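Long-range contacts in bacterioferritin (PDB 3BKN), which probably stores iron in a 24-subunit shell with haem between paired subunits, oxidising ferrous iron at dinuclear sites and depositing ferric mineral in the cavity: residues 23-28 / 42-47; 49-54 / 125-130; 89-94 / 132-137. All coordinates share one frame; numbering follows the deposited sequence.

Interaction 1 of 3, residues 23-28 / 42-47; sequences NQYFLH and EHTRAE. With HEM (protoporphyrin IX containing Fe), chain T.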
loop_
_atom_site.group_PDB
_atom_site.type_symbol
_atom_site.label_atom_id
_atom_site.label_comp_id
_atom_site.label_asym_id
_atom_site.label_seq_id
_atom_site.Cartn_x
_atom_site.Cartn_y
_atom_site.Cartn_z
ATOM N N ASN A 23 -41.609 4.152 25.987
ATOM C CA ASN A 23 -42.426 5.261 25.574
ATOM C C ASN A 23 -42.078 6.505 26.387
ATOM O O ASN A 23 -41.927 7.601 25.828
ATOM C CB ASN A 23 -43.897 4.878 25.658
ATOM C CG ASN A 23 -44.298 3.838 24.573
ATOM O OD1 ASN A 23 -43.438 3.100 24.045
ATOM N ND2 ASN A 23 -45.598 3.768 24.254
ATOM N N GLN A 24 -41.862 6.342 27.697
ATOM C CA GLN A 24 -41.641 7.519 28.526
ATOM C C GLN A 24 -40.350 8.210 28.150
ATOM O O GLN A 24 -40.359 9.423 27.889
ATOM C CB GLN A 24 -41.691 7.207 30.008
ATOM C CG GLN A 24 -41.991 8.451 30.851
ATOM C CD GLN A 24 -42.248 8.091 32.320
ATOM O OE1 GLN A 24 -43.349 7.609 32.677
ATOM N NE2 GLN A 24 -41.236 8.300 33.173
ATOM N N TYR A 25 -39.259 7.440 28.112
ATOM C CA TYR A 25 -37.959 7.944 27.667
ATOM C C TYR A 25 -37.989 8.477 26.244
ATOM O O TYR A 25 -37.534 9.593 25.980
ATOM C CB TYR A 25 -36.919 6.855 27.729
ATOM C CG TYR A 25 -36.387 6.558 29.102
ATOM C CD1 TYR A 25 -35.622 7.517 29.796
ATOM C CD2 TYR A 25 -36.578 5.327 29.685
ATOM C CE1 TYR A 25 -35.105 7.262 31.032
ATOM C CE2 TYR A 25 -36.057 5.041 30.939
ATOM C CZ TYR A 25 -35.310 6.007 31.608
ATOM O OH TYR A 25 -34.748 5.746 32.870
ATOM N N PHE A 26 -38.541 7.711 25.311
ATOM C CA PHE A 26 -38.488 8.155 23.946
ATOM C C PHE A 26 -39.131 9.503 23.792
ATOM O O PHE A 26 -38.535 10.391 23.175
ATOM C CB PHE A 26 -39.032 7.147 22.927
ATOM C CG PHE A 26 -38.652 7.491 21.496
ATOM C CD1 PHE A 26 -37.386 7.165 20.996
ATOM C CD2 PHE A 26 -39.526 8.209 20.670
ATOM C CE1 PHE A 26 -37.033 7.517 19.725
ATOM C CE2 PHE A 26 -39.166 8.533 19.418
ATOM C CZ PHE A 26 -37.934 8.185 18.949
ATOM N N LEU A 27 -40.322 9.665 24.365
ATOM C CA LEU A 27 -41.061 10.940 24.314
ATOM C C LEU A 27 -40.297 12.034 25.044
ATOM O O LEU A 27 -40.228 13.146 24.542
ATOM C CB LEU A 27 -42.456 10.800 24.908
ATOM C CG LEU A 27 -43.387 12.006 25.082
ATOM C CD1 LEU A 27 -43.819 12.615 23.767
ATOM C CD2 LEU A 27 -44.618 11.508 25.816
ATOM N N HIS A 28 -39.703 11.738 26.202
ATOM C CA HIS A 28 -38.902 12.745 26.881
ATOM C C HIS A 28 -37.773 13.231 25.961
ATOM O O HIS A 28 -37.534 14.433 25.832
ATOM C CB HIS A 28 -38.328 12.244 28.200
ATOM C CG HIS A 28 -39.327 12.161 29.303
ATOM N ND1 HIS A 28 -39.115 11.400 30.434
ATOM C CD2 HIS A 28 -40.544 12.747 29.458
ATOM C CE1 HIS A 28 -40.157 11.532 31.246
ATOM N NE2 HIS A 28 -41.041 12.342 30.675
ATOM N N GLU A 42 -29.886 13.295 23.247
ATOM C CA GLU A 42 -29.106 12.142 22.756
ATOM C C GLU A 42 -28.979 11.090 23.900
ATOM O O GLU A 42 -29.145 9.871 23.666
ATOM C CB GLU A 42 -27.715 12.566 22.206
ATOM C CG GLU A 42 -27.581 12.743 20.668
ATOM C CD GLU A 42 -26.451 13.746 20.217
ATOM O OE1 GLU A 42 -25.343 13.810 20.806
ATOM O OE2 GLU A 42 -26.669 14.492 19.236
ATOM N N HIS A 43 -28.728 11.555 25.135
ATOM C CA HIS A 43 -28.615 10.640 26.251
ATOM C C HIS A 43 -29.947 9.980 26.592
ATOM O O HIS A 43 -30.002 8.785 26.820
ATOM C CB HIS A 43 -28.055 11.315 27.490
ATOM C CG HIS A 43 -27.618 10.337 28.525
ATOM N ND1 HIS A 43 -28.495 9.765 29.423
ATOM C CD2 HIS A 43 -26.410 9.767 28.766
ATOM C CE1 HIS A 43 -27.844 8.900 30.188
ATOM N NE2 HIS A 43 -26.578 8.882 29.811
ATOM N N THR A 44 -31.031 10.750 26.618
ATOM C CA THR A 44 -32.335 10.210 26.940
ATOM C C THR A 44 -32.766 9.182 25.870
ATOM O O THR A 44 -33.340 8.145 26.180
ATOM C CB THR A 44 -33.371 11.364 27.099
ATOM O OG1 THR A 44 -32.881 12.327 28.029
ATOM C CG2 THR A 44 -34.718 10.887 27.607
ATOM N N ARG A 45 -32.479 9.479 24.608
ATOM C CA ARG A 45 -32.807 8.582 23.520
ATOM C C ARG A 45 -32.097 7.265 23.759
ATOM O O ARG A 45 -32.721 6.207 23.704
ATOM C CB ARG A 45 -32.438 9.216 22.185
ATOM C CG ARG A 45 -32.982 8.579 20.927
ATOM C CD ARG A 45 -32.042 8.953 19.745
ATOM N NE ARG A 45 -32.283 8.221 18.498
ATOM C CZ ARG A 45 -33.387 8.362 17.766
ATOM N NH1 ARG A 45 -34.353 9.170 18.174
ATOM N NH2 ARG A 45 -33.552 7.661 16.655
ATOM N N ALA A 46 -30.811 7.306 24.080
ATOM C CA ALA A 46 -30.067 6.072 24.352
ATOM C C ALA A 46 -30.709 5.292 25.484
ATOM O O ALA A 46 -30.853 4.107 25.385
ATOM C CB ALA A 46 -28.620 6.371 24.639
ATOM N N GLU A 47 -31.142 5.954 26.550
ATOM C CA GLU A 47 -31.855 5.258 27.615
ATOM C C GLU A 47 -33.091 4.507 27.087
ATOM O O GLU A 47 -33.357 3.357 27.478
ATOM C CB GLU A 47 -32.184 6.212 28.764
ATOM C CG GLU A 47 -30.942 6.936 29.322
ATOM C CD GLU A 47 -30.061 6.044 30.190
ATOM O OE1 GLU A 47 -30.202 4.808 30.093
ATOM O OE2 GLU A 47 -29.236 6.571 30.978
HETATM C CHA HEM T . -34.870 0.600 17.392
HETATM C CHB HEM T . -38.354 3.939 18.035
HETATM C CHC HEM T . -40.892 0.696 20.560
HETATM C CHD HEM T . -37.365 -2.620 20.087
HETATM C C1A HEM T . -35.632 1.845 17.277
HETATM C C2A HEM T . -35.140 2.981 16.508
HETATM C C3A HEM T . -36.186 3.967 16.708
HETATM C C4A HEM T . -37.142 3.273 17.570
HETATM C CMA HEM T . -36.276 5.361 16.175
HETATM C CAA HEM T . -33.877 3.090 15.705
HETATM C CBA HEM T . -33.699 1.785 14.941
HETATM C CGA HEM T . -33.518 1.981 13.454
HETATM O O1A HEM T . -34.521 2.217 12.753
HETATM O O2A HEM T . -32.371 1.875 12.977
HETATM C C1B HEM T . -39.405 3.347 18.843
HETATM C C2B HEM T . -40.621 4.089 19.180
HETATM C C3B HEM T . -41.310 3.052 19.917
HETATM C C4B HEM T . -40.506 1.940 19.916
HETATM C CMB HEM T . -41.017 5.494 18.847
HETATM C CAB HEM T . -42.630 3.187 20.555
HETATM C CBB HEM T . -42.750 3.045 21.862
HETATM C C1C HEM T . -40.176 -0.563 20.659
HETATM C C2C HEM T . -40.740 -1.721 21.364
HETATM C C3C HEM T . -39.695 -2.703 21.213
HETATM C C4C HEM T . -38.649 -2.017 20.441
HETATM C CMC HEM T . -42.037 -1.923 22.075
HETATM C CAC HEM T . -39.779 -4.068 21.763
HETATM C CBC HEM T . -38.702 -4.797 21.812
HETATM C C1D HEM T . -36.308 -1.990 19.305
HETATM C C2D HEM T . -35.097 -2.703 18.950
HETATM C C3D HEM T . -34.404 -1.706 18.149
HETATM C C4D HEM T . -35.231 -0.616 18.142
HETATM C CMD HEM T . -34.706 -4.104 19.328
HETATM C CAD HEM T . -33.066 -1.830 17.494
HETATM C CBD HEM T . -32.101 -2.403 18.517
HETATM C CGD HEM T . -31.040 -1.413 18.915
HETATM O O1D HEM T . -30.934 -1.114 20.117
HETATM O O2D HEM T . -30.303 -0.945 18.034
HETATM N NA HEM T . -36.803 2.024 17.906
HETATM N NB HEM T . -39.360 2.082 19.276
HETATM N NC HEM T . -38.965 -0.741 20.130
HETATM N ND HEM T . -36.389 -0.753 18.805
HETATM FE FE HEM T . -37.860 0.661 19.050
#
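The first helical hairpin of the ferritin four-helix bundle packs through Tyr25 and Phe26 of helix 5-34 and Thr44, Arg45 and Glu47 of helix 38-64. The two short segments run antiparallel at 160°, with axes 7.9 Å apart. No hydrogen bond joins them. Glu47 lays its CB over one face of the Tyr25 ring, in a CH-pi contact of 4.0 Å to the ring centroid. Thr44 CG2 comes to the edge of the same ring, 4.1 Å from Tyr25 CD1. This methyl lies 3.5 Å from Tyr25 O and touches His28 CB. It is anti to the backbone N of Thr44, which leaves OG1 to bond Gln32. On the haem side Phe26 and Arg45 run alongside each other. Arg45 NH1 is 3.5 Å from Phe26 CE1, and the guanidinium is turned 51° from the ring. Haem CMB sits over one face of Phe26, near the rim, 3.6 Å from Phe26 CD2, while Arg45 NH2 is 3.6 Å from haem CMA. Arg45 NH1 forms a salt bridge with Glu56 of a neighbouring subunit. Tyr25 OH bonds Glu94 and His28 ND1 bonds Asp90, both on helix 83-110. Helix 114-144 completes the surroundings, with His130 and Leu134 against Tyr25.

Interaction 2 of 3, residues 49-54 / 125-130; sequences FEEMRH and ADEETH. With ZN (zinc ion), chain N; ZN (zinc ion), chain M; HEM (protoporphyrin IX containing Fe), chain T.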
loop_
_atom_site.group_PDB
_atom_site.type_symbol
_atom_site.label_atom_id
_atom_site.label_comp_id
_atom_site.label_asym_id
_atom_site.label_seq_id
_atom_site.Cartn_x
_atom_site.Cartn_y
_atom_site.Cartn_z
ATOM N N PHE A 49 -33.426 3.215 24.042
ATOM C CA PHE A 49 -33.015 2.016 23.314
ATOM C C PHE A 49 -32.618 0.892 24.274
ATOM O O PHE A 49 -32.865 -0.276 24.016
ATOM C CB PHE A 49 -31.908 2.321 22.328
ATOM C CG PHE A 49 -32.319 3.204 21.213
ATOM C CD1 PHE A 49 -33.521 3.037 20.589
ATOM C CD2 PHE A 49 -31.474 4.181 20.738
ATOM C CE1 PHE A 49 -33.902 3.846 19.525
ATOM C CE2 PHE A 49 -31.856 4.995 19.671
ATOM C CZ PHE A 49 -33.092 4.806 19.069
ATOM N N GLU A 50 -32.022 1.258 25.394
ATOM C CA GLU A 50 -31.698 0.278 26.409
ATOM C C GLU A 50 -32.956 -0.370 26.924
ATOM O O GLU A 50 -32.942 -1.559 27.158
ATOM C CB GLU A 50 -30.884 0.883 27.564
ATOM C CG GLU A 50 -29.524 0.142 27.751
ATOM C CD GLU A 50 -28.842 0.401 29.084
ATOM O OE1 GLU A 50 -28.137 1.445 29.201
ATOM O OE2 GLU A 50 -28.995 -0.462 29.988
ATOM N N GLU A 51 -34.047 0.382 27.067
ATOM C CA GLU A 51 -35.302 -0.221 27.446
ATOM C C GLU A 51 -35.838 -1.110 26.368
ATOM O O GLU A 51 -36.359 -2.170 26.673
ATOM C CB GLU A 51 -36.342 0.795 27.828
ATOM C CG GLU A 51 -35.943 1.633 28.964
ATOM C CD GLU A 51 -35.470 0.874 30.201
ATOM O OE1 GLU A 51 -35.570 -0.372 30.255
ATOM O OE2 GLU A 51 -34.962 1.532 31.135
ATOM N N MET A 52 -35.729 -0.685 25.111
ATOM C CA MET A 52 -36.138 -1.544 24.005
ATOM C C MET A 52 -35.413 -2.892 24.055
ATOM O O MET A 52 -36.042 -3.941 23.870
ATOM C CB MET A 52 -35.900 -0.873 22.672
ATOM C CG MET A 52 -36.820 0.272 22.387
ATOM S SD MET A 52 -36.384 1.174 20.873
ATOM C CE MET A 52 -36.737 2.863 21.417
ATOM N N ARG A 53 -34.107 -2.874 24.333
ATOM C CA ARG A 53 -33.362 -4.119 24.487
ATOM C C ARG A 53 -33.869 -4.969 25.666
ATOM O O ARG A 53 -34.027 -6.196 25.515
ATOM C CB ARG A 53 -31.866 -3.872 24.531
ATOM C CG ARG A 53 -31.326 -3.359 23.205
ATOM C CD ARG A 53 -29.820 -3.023 23.232
ATOM N NE ARG A 53 -29.606 -1.737 23.876
ATOM C CZ ARG A 53 -28.426 -1.244 24.211
ATOM N NH1 ARG A 53 -27.313 -1.916 23.954
ATOM N NH2 ARG A 53 -28.360 -0.064 24.808
ATOM N N HIS A 54 -34.171 -4.338 26.806
ATOM C CA HIS A 54 -34.747 -5.045 27.933
ATOM C C HIS A 54 -36.060 -5.769 27.565
ATOM O O HIS A 54 -36.242 -6.970 27.868
ATOM C CB HIS A 54 -35.000 -4.070 29.052
ATOM C CG HIS A 54 -33.762 -3.606 29.716
ATOM N ND1 HIS A 54 -33.758 -2.619 30.680
ATOM C CD2 HIS A 54 -32.469 -3.968 29.531
ATOM C CE1 HIS A 54 -32.519 -2.435 31.097
ATOM N NE2 HIS A 54 -31.716 -3.231 30.403
ATOM N N ALA A 125 -29.227 -4.530 37.480
ATOM C CA ALA A 125 -27.989 -3.764 37.450
ATOM C C ALA A 125 -28.082 -2.575 36.467
ATOM O O ALA A 125 -27.749 -1.436 36.840
ATOM C CB ALA A 125 -26.830 -4.650 37.143
ATOM N N ASP A 126 -28.560 -2.819 35.241
ATOM C CA ASP A 126 -28.776 -1.731 34.296
ATOM C C ASP A 126 -29.704 -0.665 34.921
ATOM O O ASP A 126 -29.381 0.509 34.920
ATOM C CB ASP A 126 -29.295 -2.217 32.932
ATOM C CG ASP A 126 -28.292 -3.157 32.173
ATOM O OD1 ASP A 126 -27.184 -3.517 32.645
ATOM O OD2 ASP A 126 -28.633 -3.571 31.050
ATOM N N GLU A 127 -30.822 -1.049 35.512
ATOM C CA GLU A 127 -31.687 -0.012 36.073
ATOM C C GLU A 127 -31.074 0.733 37.250
ATOM O O GLU A 127 -31.394 1.886 37.455
ATOM C CB GLU A 127 -33.109 -0.499 36.397
ATOM C CG GLU A 127 -33.660 -1.510 35.455
ATOM C CD GLU A 127 -34.143 -0.932 34.153
ATOM O OE1 GLU A 127 -33.498 0.011 33.654
ATOM O OE2 GLU A 127 -35.161 -1.438 33.603
ATOM N N GLU A 128 -30.200 0.091 38.016
ATOM C CA GLU A 128 -29.555 0.784 39.145
ATOM C C GLU A 128 -28.631 1.841 38.566
ATOM O O GLU A 128 -28.524 2.935 39.091
ATOM C CB GLU A 128 -28.799 -0.172 40.055
ATOM C CG GLU A 128 -29.685 -1.050 40.914
ATOM C CD GLU A 128 -28.921 -1.902 41.969
ATOM O OE1 GLU A 128 -27.917 -1.415 42.547
ATOM O OE2 GLU A 128 -29.341 -3.053 42.271
ATOM N N THR A 129 -28.013 1.551 37.438
ATOM C CA THR A 129 -27.202 2.544 36.780
ATOM C C THR A 129 -28.006 3.762 36.259
ATOM O O THR A 129 -27.537 4.905 36.378
ATOM C CB THR A 129 -26.313 1.860 35.718
ATOM O OG1 THR A 129 -25.325 1.096 36.418
ATOM C CG2 THR A 129 -25.598 2.865 34.804
ATOM N N HIS A 130 -29.204 3.522 35.722
ATOM C CA HIS A 130 -30.082 4.601 35.299
ATOM C C HIS A 130 -30.434 5.421 36.517
ATOM O O HIS A 130 -30.368 6.636 36.465
ATOM C CB HIS A 130 -31.371 4.130 34.599
ATOM C CG HIS A 130 -31.171 3.496 33.242
ATOM N ND1 HIS A 130 -32.206 2.894 32.539
ATOM C CD2 HIS A 130 -30.060 3.330 32.474
ATOM C CE1 HIS A 130 -31.745 2.402 31.397
ATOM N NE2 HIS A 130 -30.444 2.641 31.337
HETATM ZN ZN ZN N . -33.943 1.708 32.888
HETATM ZN ZN ZN M . -35.262 -1.695 31.658
HETATM C CHA HEM T . -34.870 0.600 17.392
HETATM C CHB HEM T . -38.354 3.939 18.035
HETATM C CHC HEM T . -40.892 0.696 20.560
HETATM C CHD HEM T . -37.365 -2.620 20.087
HETATM C C1A HEM T . -35.632 1.845 17.277
HETATM C C2A HEM T . -35.140 2.981 16.508
HETATM C C3A HEM T . -36.186 3.967 16.708
HETATM C C4A HEM T . -37.142 3.273 17.570
HETATM C CMA HEM T . -36.276 5.361 16.175
HETATM C CAA HEM T . -33.877 3.090 15.705
HETATM C CBA HEM T . -33.699 1.785 14.941
HETATM C CGA HEM T . -33.518 1.981 13.454
HETATM O O1A HEM T . -34.521 2.217 12.753
HETATM O O2A HEM T . -32.371 1.875 12.977
HETATM C C1B HEM T . -39.405 3.347 18.843
HETATM C C2B HEM T . -40.621 4.089 19.180
HETATM C C3B HEM T . -41.310 3.052 19.917
HETATM C C4B HEM T . -40.506 1.940 19.916
HETATM C CMB HEM T . -41.017 5.494 18.847
HETATM C CAB HEM T . -42.630 3.187 20.555
HETATM C CBB HEM T . -42.750 3.045 21.862
HETATM C C1C HEM T . -40.176 -0.563 20.659
HETATM C C2C HEM T . -40.740 -1.721 21.364
HETATM C C3C HEM T . -39.695 -2.703 21.213
HETATM C C4C HEM T . -38.649 -2.017 20.441
HETATM C CMC HEM T . -42.037 -1.923 22.075
HETATM C CAC HEM T . -39.779 -4.068 21.763
HETATM C CBC HEM T . -38.702 -4.797 21.812
HETATM C C1D HEM T . -36.308 -1.990 19.305
HETATM C C2D HEM T . -35.097 -2.703 18.950
HETATM C C3D HEM T . -34.404 -1.706 18.149
HETATM C C4D HEM T . -35.231 -0.616 18.142
HETATM C CMD HEM T . -34.706 -4.104 19.328
HETATM C CAD HEM T . -33.066 -1.830 17.494
HETATM C CBD HEM T . -32.101 -2.403 18.517
HETATM C CGD HEM T . -31.040 -1.413 18.915
HETATM O O1D HEM T . -30.934 -1.114 20.117
HETATM O O2D HEM T . -30.303 -0.945 18.034
HETATM N NA HEM T . -36.803 2.024 17.906
HETATM N NB HEM T . -39.360 2.082 19.276
HETATM N NC HEM T . -38.965 -0.741 20.130
HETATM N ND HEM T . -36.389 -0.753 18.805
HETATM FE FE HEM T . -37.860 0.661 19.050
#
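The imidazole rings of His54 and His130 present their edges to the other helix. His54 carries Glu50 O over one face, and His130 carries Asp126 O over one of its faces; in each case the carbonyl belongs to the residue one turn earlier. At the His54 edge, NE2 donates a hydrogen bond of 3.2 Å to Asp126 OD2, nearly straight at 170° and close to the ring plane. Asp126 uses the anti lone pair of that oxygen. At the His130 edge, NE2 makes only a weak bond to Glu50 OE1. Each ring turns ND1 to a zinc ion. His54 ND1 is 2.0 Å from the zinc ion of chain M, and His130 ND1 is 2.1 Å from that of chain N. Glu51 and Glu127 meet tip to tip between the helices, and each carboxylate bridges both metals. Glu51 OE2 lies 2.0 Å from the chain N zinc ion, and Glu127 OE2 lies 2.0 Å from the chain M zinc ion. Glu18 completes the chain M zinc site and Glu94 the chain N site. On the other side of helix 38-64, Met52 SD binds the haem iron at 2.4 Å, sharing it with Met52 of the partner subunit. Paired carboxylate bridges with one histidine per metal are characteristic of dimetal-carboxylate centres in ferritin-like bundles, as in bacterioferritins; here the site holds zinc and is presumably the ferroxidase centre.

Interaction 3 of 3, residues 89-94 / 132-137; sequences ADLAIE and DYLETQ. With ZN (zinc ion), chain N.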
loop_
_atom_site.group_PDB
_atom_site.type_symbol
_atom_site.label_atom_id
_atom_site.label_comp_id
_atom_site.label_asym_id
_atom_site.label_seq_id
_atom_site.Cartn_x
_atom_site.Cartn_y
_atom_site.Cartn_z
ATOM N N ALA A 89 -39.767 11.942 36.790
ATOM C CA ALA A 89 -40.698 11.003 36.184
ATOM C C ALA A 89 -40.019 9.659 35.830
ATOM O O ALA A 89 -40.566 8.586 36.125
ATOM C CB ALA A 89 -41.312 11.636 34.976
ATOM N N ASP A 90 -38.825 9.729 35.224
ATOM C CA ASP A 90 -38.066 8.525 34.852
ATOM C C ASP A 90 -37.474 7.834 36.090
ATOM O O ASP A 90 -37.419 6.611 36.191
ATOM C CB ASP A 90 -37.004 8.856 33.795
ATOM C CG ASP A 90 -37.632 9.325 32.451
ATOM O OD1 ASP A 90 -38.724 8.782 32.083
ATOM O OD2 ASP A 90 -37.056 10.237 31.774
ATOM N N LEU A 91 -37.059 8.618 37.067
ATOM C CA LEU A 91 -36.609 8.029 38.321
ATOM C C LEU A 91 -37.772 7.287 38.997
ATOM O O LEU A 91 -37.573 6.231 39.573
ATOM C CB LEU A 91 -35.966 9.096 39.207
ATOM C CG LEU A 91 -35.387 8.794 40.576
ATOM C CD1 LEU A 91 -34.078 8.019 40.408
ATOM C CD2 LEU A 91 -35.128 10.086 41.266
ATOM N N ALA A 92 -38.989 7.808 38.887
ATOM C CA ALA A 92 -40.094 7.135 39.523
ATOM C C ALA A 92 -40.324 5.718 38.959
ATOM O O ALA A 92 -40.550 4.792 39.729
ATOM C CB ALA A 92 -41.381 8.023 39.530
ATOM N N ILE A 93 -40.239 5.522 37.639
ATOM C CA ILE A 93 -40.358 4.162 37.146
ATOM C C ILE A 93 -39.153 3.240 37.369
ATOM O O ILE A 93 -39.325 2.014 37.467
ATOM C CB ILE A 93 -40.867 3.988 35.708
ATOM C CG1 ILE A 93 -40.181 4.898 34.747
ATOM C CG2 ILE A 93 -42.426 4.126 35.627
ATOM C CD1 ILE A 93 -40.825 4.730 33.382
ATOM N N GLU A 94 -37.947 3.799 37.437
ATOM C CA GLU A 94 -36.807 2.966 37.738
ATOM C C GLU A 94 -36.939 2.422 39.144
ATOM O O GLU A 94 -36.647 1.246 39.361
ATOM C CB GLU A 94 -35.496 3.694 37.514
ATOM C CG GLU A 94 -35.273 4.104 36.074
ATOM C CD GLU A 94 -35.025 2.930 35.139
ATOM O OE1 GLU A 94 -35.043 1.746 35.565
ATOM O OE2 GLU A 94 -34.814 3.186 33.940
ATOM N N ASP A 132 -28.739 5.840 39.278
ATOM C CA ASP A 132 -27.565 6.605 39.636
ATOM C C ASP A 132 -27.431 7.845 38.751
ATOM O O ASP A 132 -27.238 8.960 39.268
ATOM C CB ASP A 132 -26.313 5.736 39.512
ATOM C CG ASP A 132 -25.064 6.436 40.041
ATOM O OD1 ASP A 132 -25.158 7.043 41.142
ATOM O OD2 ASP A 132 -23.999 6.392 39.359
ATOM N N TYR A 133 -27.561 7.671 37.423
ATOM C CA TYR A 133 -27.453 8.800 36.515
ATOM C C TYR A 133 -28.495 9.878 36.864
ATOM O O TYR A 133 -28.167 11.050 37.027
ATOM C CB TYR A 133 -27.555 8.334 35.067
ATOM C CG TYR A 133 -27.886 9.468 34.131
ATOM C CD1 TYR A 133 -26.941 10.472 33.844
ATOM C CD2 TYR A 133 -29.173 9.577 33.564
ATOM C CE1 TYR A 133 -27.266 11.530 32.963
ATOM C CE2 TYR A 133 -29.498 10.617 32.693
ATOM C CZ TYR A 133 -28.550 11.591 32.403
ATOM O OH TYR A 133 -28.915 12.637 31.599
ATOM N N LEU A 134 -29.738 9.444 37.036
ATOM C CA LEU A 134 -30.887 10.320 37.269
ATOM C C LEU A 134 -30.759 11.077 38.557
ATOM O O LEU A 134 -30.993 12.291 38.589
ATOM C CB LEU A 134 -32.172 9.518 37.315
ATOM C CG LEU A 134 -32.617 8.874 35.994
ATOM C CD1 LEU A 134 -33.701 7.852 36.246
ATOM C CD2 LEU A 134 -33.083 9.940 35.025
ATOM N N GLU A 135 -30.350 10.380 39.619
ATOM C CA GLU A 135 -30.198 11.001 40.916
ATOM C C GLU A 135 -29.073 12.008 40.908
ATOM O O GLU A 135 -29.160 13.024 41.590
ATOM C CB GLU A 135 -29.912 9.944 41.950
ATOM C CG GLU A 135 -31.130 9.434 42.628
ATOM C CD GLU A 135 -30.837 8.214 43.485
ATOM O OE1 GLU A 135 -29.794 7.554 43.279
ATOM O OE2 GLU A 135 -31.675 7.886 44.348
ATOM N N THR A 136 -28.010 11.710 40.144
ATOM C CA THR A 136 -26.864 12.604 40.017
ATOM C C THR A 136 -27.307 13.862 39.274
ATOM O O THR A 136 -26.959 14.966 39.683
ATOM C CB THR A 136 -25.656 11.907 39.271
ATOM O OG1 THR A 136 -25.273 10.706 39.951
ATOM C CG2 THR A 136 -24.432 12.828 39.194
ATOM N N GLN A 137 -28.077 13.714 38.192
ATOM C CA GLN A 137 -28.562 14.914 37.486
ATOM C C GLN A 137 -29.395 15.848 38.383
ATOM O O GLN A 137 -29.180 17.084 38.371
ATOM C CB GLN A 137 -29.291 14.570 36.184
ATOM C CG GLN A 137 -28.482 13.698 35.274
ATOM C CD GLN A 137 -26.996 14.111 35.253
ATOM O OE1 GLN A 137 -26.636 15.267 35.020
ATOM N NE2 GLN A 137 -26.141 13.157 35.515
HETATM ZN ZN ZN N . -33.943 1.708 32.888
#
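Leu134 of helix 114-144 reaches across to Leu91 and its neighbours on helix 83-110. Its CB meets the tip of the partner first, 3.9 Å from Leu91 CD1. CG is anti to the carbonyl carbon of Leu134 (chi1 -68°), and the chain then runs on nearly straight through chi2 at 166° to CD1. That methyl settles against the backbone of the other helix. It lies 3.5 Å from Leu91 N and 3.8 Å from Asp90 C. It also touches Leu91 CB at 3.9 Å and, further along, Glu94 CG at 4.1 Å. Leu91 and Leu134 overlap head to tail, each tip beside the base of the other. The two helices form the second antiparallel hairpin of the ferritin four-helix bundle. At this level the short segments meet at 145°, with axes 9.7 Å apart, and apolar contacts rather than hydrogen bonds join them. Leu91 CD1 also packs on the aliphatic part of Glu135, 4.0 Å from its CG. The carboxylate of Glu135 goes elsewhere, to Tyr95 OH and to Met1 N of another neighbouring subunit. Glu94 lies across Leu134; its CG takes the leucine methyl and its carboxylate goes on to the metal. The Glu94 chain bends at chi2, and OE2 binds the chain N zinc ion at 2.0 Å. The same oxygen also serves Tyr25 of helix 5-34. Asp90 points its carboxylate to that helix too, where Gln24 NE2 bonds OD1 and His28 takes the other oxygen.

How the interactions relate
The three contacts lie in one four-helix bundle, their centres 11 to 12 Å apart. Interaction 1 closes first along the chain. Interactions 2 and 3 follow it, and their segments alternate. Interactions 1 and 2 share helix 38-64 and both touch the haem; interactions 2 and 3 share helix 114-144 and both touch the chain N zinc ion. Each hairpin has its own contact, 23-28 / 42-47 in the first and 89-94 / 132-137 in the second, while 49-54 / 125-130 ties one hairpin to the other through the metals. The dinuclear centre therefore draws on both hairpins, and helix 38-64 places it beside the haem of the subunit dimer.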